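Local atomic coordinates of hypothetical protein Ta0852 (Thermoplasma acidophilum, PDB entry 1YB2), a protein that is of unknown function but is probably a methyltransferase that uses S-adenosyl-L-methionine, perhaps acting on adenine in tRNA. Residues 26-38 against 71-85. Residues are numbered along the deposited sequence; the frame is centred on the assembly and turned at random.
Sequences PVILVSEDEYGKF and KSFIVSDFSPMYFGR
Arg85, of the short helix 83-86, folds over Tyr35: its CB sits above the ring, 3.8 Å from the centroid, in a CH-pi contact. Bends at chi2 (-73°) and chi3 then lay the guanidinium with its face against CE1 of Tyr35. At its edge it meets Asp33 O; the NH1 bond is weak and the NH2 bond doubtfully short. A water links Tyr35 N to Arg85 O. The far face of the Tyr35 ring rests on the backbone at Val30 and Ser31. The edge of Tyr35 meets Tyr82, CE2 to CD1 3.4 Å, with the planes at 49°. Val30 CG1 stands over the centre of the Tyr82 ring.

Val30 belongs to strand 28-30, which pairs antiparallel with strand 71-76 in the sheet of the FKBP-like N-terminal part. Val27 N and Ile28 N both donate to Ser76 O, a classic beta bulge. Ile28, Val30, Ile74 and Ser76 share one face; on the other, Leu29 packs on Phe73 and Val75. Phe78 stacks on Phe158 of the second subunit.

Ser31 OG accepts from Asp33 N, an ST turn, and from Lys71 NZ (3.0 Å), and donates to Glu34 O. These three bonds fix the turn, whereas Arg85 relies mainly on ring contact and one carbonyl.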
loop_
_atom_site.group_PDB
_atom_site.type_symbol
_atom_site.label_atom_id
_atom_site.label_comp_id
_atom_site.label_asym_id
_atom_site.label_seq_id
_atom_site.Cartn_x
_atom_site.Cartn_y
_atom_site.Cartn_z
ATOM N N PRO A 26 6.775 3.364 -22.593
ATOM C CA PRO A 26 7.777 2.529 -21.936
ATOM C C PRO A 26 8.985 3.365 -21.550
ATOM O O PRO A 26 9.620 3.965 -22.420
ATOM C CB PRO A 26 8.148 1.501 -23.029
ATOM C CG PRO A 26 7.287 1.842 -24.255
ATOM C CD PRO A 26 6.157 2.665 -23.735
ATOM N N VAL A 27 9.297 3.421 -20.262
ATOM C CA VAL A 27 10.373 4.286 -19.806
ATOM C C VAL A 27 11.372 3.574 -18.880
ATOM O O VAL A 27 12.501 4.038 -18.713
ATOM C CB VAL A 27 9.805 5.628 -19.206
ATOM C CG1 VAL A 27 9.195 5.425 -17.820
ATOM C CG2 VAL A 27 10.860 6.711 -19.185
ATOM N N ILE A 28 10.970 2.442 -18.314
ATOM C CA ILE A 28 11.774 1.729 -17.323
ATOM C C ILE A 28 12.285 0.391 -17.886
ATOM O O ILE A 28 11.568 -0.320 -18.602
ATOM C CB ILE A 28 10.953 1.484 -16.007
ATOM C CG1 ILE A 28 10.361 2.790 -15.451
ATOM C CG2 ILE A 28 11.780 0.772 -14.921
ATOM C CD1 ILE A 28 11.356 3.946 -15.286
ATOM N N LEU A 29 13.526 0.057 -17.566
ATOM C CA LEU A 29 14.058 -1.278 -17.838
ATOM C C LEU A 29 14.224 -2.021 -16.505
ATOM O O LEU A 29 14.985 -1.585 -15.633
ATOM C CB LEU A 29 15.385 -1.185 -18.575
ATOM C CG LEU A 29 15.353 -0.487 -19.938
ATOM C CD1 LEU A 29 16.735 -0.410 -20.512
ATOM C CD2 LEU A 29 14.419 -1.202 -20.911
ATOM N N VAL A 30 13.497 -3.115 -16.334
ATOM C CA VAL A 30 13.501 -3.829 -15.057
ATOM C C VAL A 30 14.187 -5.181 -15.178
ATOM O O VAL A 30 14.357 -5.703 -16.283
ATOM C CB VAL A 30 12.064 -4.019 -14.476
ATOM C CG1 VAL A 30 11.338 -2.701 -14.396
ATOM C CG2 VAL A 30 11.234 -5.024 -15.297
ATOM N N SER A 31 14.576 -5.750 -14.035
ATOM C CA SER A 31 15.156 -7.084 -13.994
ATOM C C SER A 31 15.195 -7.579 -12.553
ATOM O O SER A 31 14.761 -6.872 -11.639
ATOM C CB SER A 31 16.560 -7.100 -14.608
ATOM O OG SER A 31 17.519 -6.623 -13.682
ATOM N N GLU A 32 15.706 -8.793 -12.367
ATOM C CA GLU A 32 15.886 -9.368 -11.037
ATOM C C GLU A 32 17.029 -8.672 -10.279
ATOM O O GLU A 32 17.185 -8.890 -9.081
ATOM C CB GLU A 32 16.087 -10.901 -11.085
ATOM C CG GLU A 32 15.593 -11.582 -9.795
ATOM C CD GLU A 32 15.813 -13.107 -9.687
ATOM O OE1 GLU A 32 15.397 -13.873 -10.611
ATOM O OE2 GLU A 32 16.347 -13.541 -8.621
ATOM N N ASP A 33 17.813 -7.828 -10.944
ATOM C CA ASP A 33 18.764 -6.983 -10.179
ATOM C C ASP A 33 18.895 -5.505 -10.576
ATOM O O ASP A 33 18.411 -4.643 -9.847
ATOM C CB ASP A 33 20.137 -7.646 -9.983
ATOM C CG ASP A 33 20.832 -7.945 -11.278
ATOM O OD1 ASP A 33 20.169 -8.490 -12.180
ATOM O OD2 ASP A 33 22.045 -7.639 -11.395
ATOM N N GLU A 34 19.531 -5.206 -11.710
ATOM C CA GLU A 34 19.690 -3.800 -12.135
ATOM C C GLU A 34 18.477 -3.244 -12.885
ATOM O O GLU A 34 17.765 -3.970 -13.590
ATOM C CB GLU A 34 20.951 -3.614 -12.980
ATOM C CG GLU A 34 22.244 -3.869 -12.223
ATOM C CD GLU A 34 22.674 -2.684 -11.368
ATOM O OE1 GLU A 34 22.771 -1.551 -11.907
ATOM O OE2 GLU A 34 22.929 -2.888 -10.154
ATOM N N TYR A 35 18.243 -1.947 -12.708
ATOM C CA TYR A 35 17.197 -1.249 -13.439
ATOM C C TYR A 35 17.830 -0.184 -14.321
ATOM O O TYR A 35 18.947 0.262 -14.064
ATOM C CB TYR A 35 16.165 -0.644 -12.492
ATOM C CG TYR A 35 15.269 -1.669 -11.824
ATOM C CD1 TYR A 35 15.803 -2.767 -11.148
ATOM C CD2 TYR A 35 13.890 -1.536 -11.855
ATOM C CE1 TYR A 35 14.982 -3.705 -10.529
ATOM C CE2 TYR A 35 13.065 -2.473 -11.246
ATOM C CZ TYR A 35 13.609 -3.553 -10.591
ATOM O OH TYR A 35 12.775 -4.472 -9.978
ATOM N N GLY A 36 17.118 0.199 -15.373
ATOM C CA GLY A 36 17.615 1.174 -16.332
ATOM C C GLY A 36 16.492 2.037 -16.849
ATOM O O GLY A 36 15.342 1.910 -16.409
ATOM N N LYS A 37 16.835 2.923 -17.778
ATOM C CA LYS A 37 15.855 3.805 -18.393
ATOM C C LYS A 37 15.857 3.651 -19.903
ATOM O O LYS A 37 16.902 3.429 -20.526
ATOM C CB LYS A 37 16.046 5.264 -17.945
ATOM C CG LYS A 37 15.564 5.498 -16.496
ATOM C CD LYS A 37 15.492 6.982 -16.081
ATOM C CE LYS A 37 16.844 7.532 -15.626
ATOM N NZ LYS A 37 16.709 8.727 -14.727
ATOM N N PHE A 38 14.661 3.723 -20.476
ATOM C CA PHE A 38 14.479 3.570 -21.914
ATOM C C PHE A 38 13.768 4.789 -22.499
ATOM O O PHE A 38 12.787 5.267 -21.942
ATOM C CB PHE A 38 13.681 2.287 -22.209
ATOM C CG PHE A 38 13.492 2.011 -23.672
ATOM C CD1 PHE A 38 14.554 1.567 -24.455
ATOM C CD2 PHE A 38 12.250 2.186 -24.266
ATOM C CE1 PHE A 38 14.390 1.321 -25.809
ATOM C CE2 PHE A 38 12.076 1.940 -25.628
ATOM C CZ PHE A 38 13.147 1.508 -26.395
ATOM N N LYS A 71 22.850 -9.673 -20.656
ATOM C CA LYS A 71 21.935 -9.444 -19.534
ATOM C C LYS A 71 20.537 -9.007 -19.983
ATOM O O LYS A 71 20.401 -8.065 -20.767
ATOM C CB LYS A 71 22.519 -8.435 -18.549
ATOM C CG LYS A 71 21.726 -8.367 -17.266
ATOM C CD LYS A 71 22.300 -7.356 -16.297
ATOM C CE LYS A 71 21.429 -7.292 -15.043
ATOM N NZ LYS A 71 19.990 -7.060 -15.375
ATOM N N SER A 72 19.522 -9.689 -19.452
ATOM C CA SER A 72 18.122 -9.440 -19.770
ATOM C C SER A 72 17.493 -8.274 -18.993
ATOM O O SER A 72 17.570 -8.209 -17.763
ATOM C CB SER A 72 17.289 -10.689 -19.490
ATOM O OG SER A 72 17.636 -11.749 -20.362
ATOM N N PHE A 73 16.836 -7.382 -19.727
ATOM C CA PHE A 73 15.974 -6.367 -19.132
ATOM C C PHE A 73 14.604 -6.470 -19.757
ATOM O O PHE A 73 14.504 -6.726 -20.970
ATOM C CB PHE A 73 16.536 -4.974 -19.417
ATOM C CG PHE A 73 17.798 -4.673 -18.673
ATOM C CD1 PHE A 73 17.753 -4.083 -17.408
ATOM C CD2 PHE A 73 19.039 -4.987 -19.229
ATOM C CE1 PHE A 73 18.933 -3.808 -16.703
ATOM C CE2 PHE A 73 20.236 -4.714 -18.534
ATOM C CZ PHE A 73 20.179 -4.124 -17.276
ATOM N N ILE A 74 13.566 -6.254 -18.955
ATOM C CA ILE A 74 12.191 -6.200 -19.474
ATOM C C ILE A 74 11.743 -4.728 -19.538
ATOM O O ILE A 74 11.926 -3.963 -18.573
ATOM C CB ILE A 74 11.200 -7.052 -18.628
ATOM C CG1 ILE A 74 11.719 -8.499 -18.421
ATOM C CG2 ILE A 74 9.792 -7.061 -19.245
ATOM C CD1 ILE A 74 12.122 -9.244 -19.737
ATOM N N VAL A 75 11.194 -4.333 -20.686
ATOM C CA VAL A 75 10.612 -2.999 -20.838
ATOM C C VAL A 75 9.311 -2.874 -20.046
ATOM O O VAL A 75 8.406 -3.709 -20.140
ATOM C CB VAL A 75 10.392 -2.627 -22.339
ATOM C CG1 VAL A 75 9.815 -1.219 -22.465
ATOM C CG2 VAL A 75 11.694 -2.711 -23.105
ATOM N N SER A 76 9.229 -1.819 -19.250
ATOM C CA SER A 76 8.023 -1.547 -18.497
ATOM C C SER A 76 7.612 -0.059 -18.585
ATOM O O SER A 76 8.456 0.826 -18.755
ATOM C CB SER A 76 8.253 -1.925 -17.044
ATOM O OG SER A 76 7.100 -1.699 -16.271
ATOM N N ASP A 77 6.318 0.206 -18.453
ATOM C CA ASP A 77 5.866 1.571 -18.135
ATOM C C ASP A 77 6.272 1.877 -16.693
ATOM O O ASP A 77 6.432 0.977 -15.874
ATOM C CB ASP A 77 4.345 1.703 -18.258
ATOM C CG ASP A 77 3.849 1.623 -19.702
ATOM O OD1 ASP A 77 4.597 1.961 -20.650
ATOM O OD2 ASP A 77 2.686 1.213 -19.890
ATOM N N PHE A 78 6.423 3.158 -16.371
ATOM C CA PHE A 78 6.667 3.540 -14.989
ATOM C C PHE A 78 5.591 3.026 -14.051
ATOM O O PHE A 78 4.416 3.021 -14.390
ATOM C CB PHE A 78 6.777 5.060 -14.813
ATOM C CG PHE A 78 7.016 5.458 -13.392
ATOM C CD1 PHE A 78 8.277 5.288 -12.819
ATOM C CD2 PHE A 78 5.976 5.940 -12.609
ATOM C CE1 PHE A 78 8.511 5.643 -11.496
ATOM C CE2 PHE A 78 6.193 6.293 -11.302
ATOM C CZ PHE A 78 7.468 6.134 -10.735
ATOM N N SER A 79 6.016 2.592 -12.868
ATOM C CA SER A 79 5.120 2.241 -11.776
ATOM C C SER A 79 5.862 2.636 -10.508
ATOM O O SER A 79 7.095 2.549 -10.479
ATOM C CB SER A 79 4.808 0.742 -11.824
ATOM O OG SER A 79 4.418 0.247 -10.563
ATOM N N PRO A 80 5.136 3.079 -9.460
ATOM C CA PRO A 80 5.822 3.532 -8.254
ATOM C C PRO A 80 6.682 2.472 -7.571
ATOM O O PRO A 80 7.611 2.836 -6.865
ATOM C CB PRO A 80 4.674 3.974 -7.326
ATOM C CG PRO A 80 3.499 3.291 -7.820
ATOM C CD PRO A 80 3.672 3.183 -9.306
HETATM N N MSE A 81 6.407 1.182 -7.803
HETATM C CA MSE A 81 7.275 0.138 -7.262
HETATM C C MSE A 81 8.697 0.203 -7.812
HETATM O O MSE A 81 9.596 -0.301 -7.165
HETATM C CB MSE A 81 6.697 -1.296 -7.408
HETATM C CG MSE A 81 6.672 -1.887 -8.801
HETATM SE SE MSE A 81 6.259 -3.883 -8.726
HETATM C CE MSE A 81 5.934 -4.049 -6.822
ATOM N N TYR A 82 8.889 0.836 -8.975
ATOM C CA TYR A 82 10.217 0.961 -9.600
ATOM C C TYR A 82 10.978 2.242 -9.268
ATOM O O TYR A 82 12.181 2.352 -9.558
ATOM C CB TYR A 82 10.111 0.834 -11.121
ATOM C CG TYR A 82 9.402 -0.410 -11.591
ATOM C CD1 TYR A 82 9.724 -1.665 -11.071
ATOM C CD2 TYR A 82 8.398 -0.337 -12.558
ATOM C CE1 TYR A 82 9.051 -2.843 -11.509
ATOM C CE2 TYR A 82 7.736 -1.478 -12.998
ATOM C CZ TYR A 82 8.072 -2.736 -12.468
ATOM O OH TYR A 82 7.420 -3.877 -12.911
ATOM N N PHE A 83 10.268 3.205 -8.673
ATOM C CA PHE A 83 10.795 4.555 -8.468
ATOM C C PHE A 83 12.129 4.538 -7.738
ATOM O O PHE A 83 13.087 5.119 -8.207
ATOM C CB PHE A 83 9.765 5.424 -7.735
ATOM C CG PHE A 83 10.206 6.851 -7.501
ATOM C CD1 PHE A 83 9.990 7.834 -8.472
ATOM C CD2 PHE A 83 10.811 7.215 -6.309
ATOM C CE1 PHE A 83 10.377 9.158 -8.250
ATOM C CE2 PHE A 83 11.207 8.541 -6.073
ATOM C CZ PHE A 83 10.983 9.508 -7.049
ATOM N N GLY A 84 12.200 3.843 -6.614
ATOM C CA GLY A 84 13.433 3.802 -5.828
ATOM C C GLY A 84 14.623 3.149 -6.516
ATOM O O GLY A 84 15.780 3.472 -6.207
ATOM N N ARG A 85 14.348 2.243 -7.453
ATOM C CA ARG A 85 15.401 1.532 -8.199
ATOM C C ARG A 85 15.971 2.357 -9.349
ATOM O O ARG A 85 17.125 2.170 -9.736
ATOM C CB ARG A 85 14.866 0.207 -8.771
ATOM C CG ARG A 85 14.337 -0.806 -7.740
ATOM C CD ARG A 85 15.485 -1.453 -6.942
ATOM N NE ARG A 85 15.506 -2.918 -7.048
ATOM C CZ ARG A 85 16.489 -3.611 -7.633
ATOM N NH1 ARG A 85 16.429 -4.946 -7.700
ATOM N NH2 ARG A 85 17.534 -2.967 -8.159
HETATM O O HOH W 1 18.946 -0.131 -10.118
#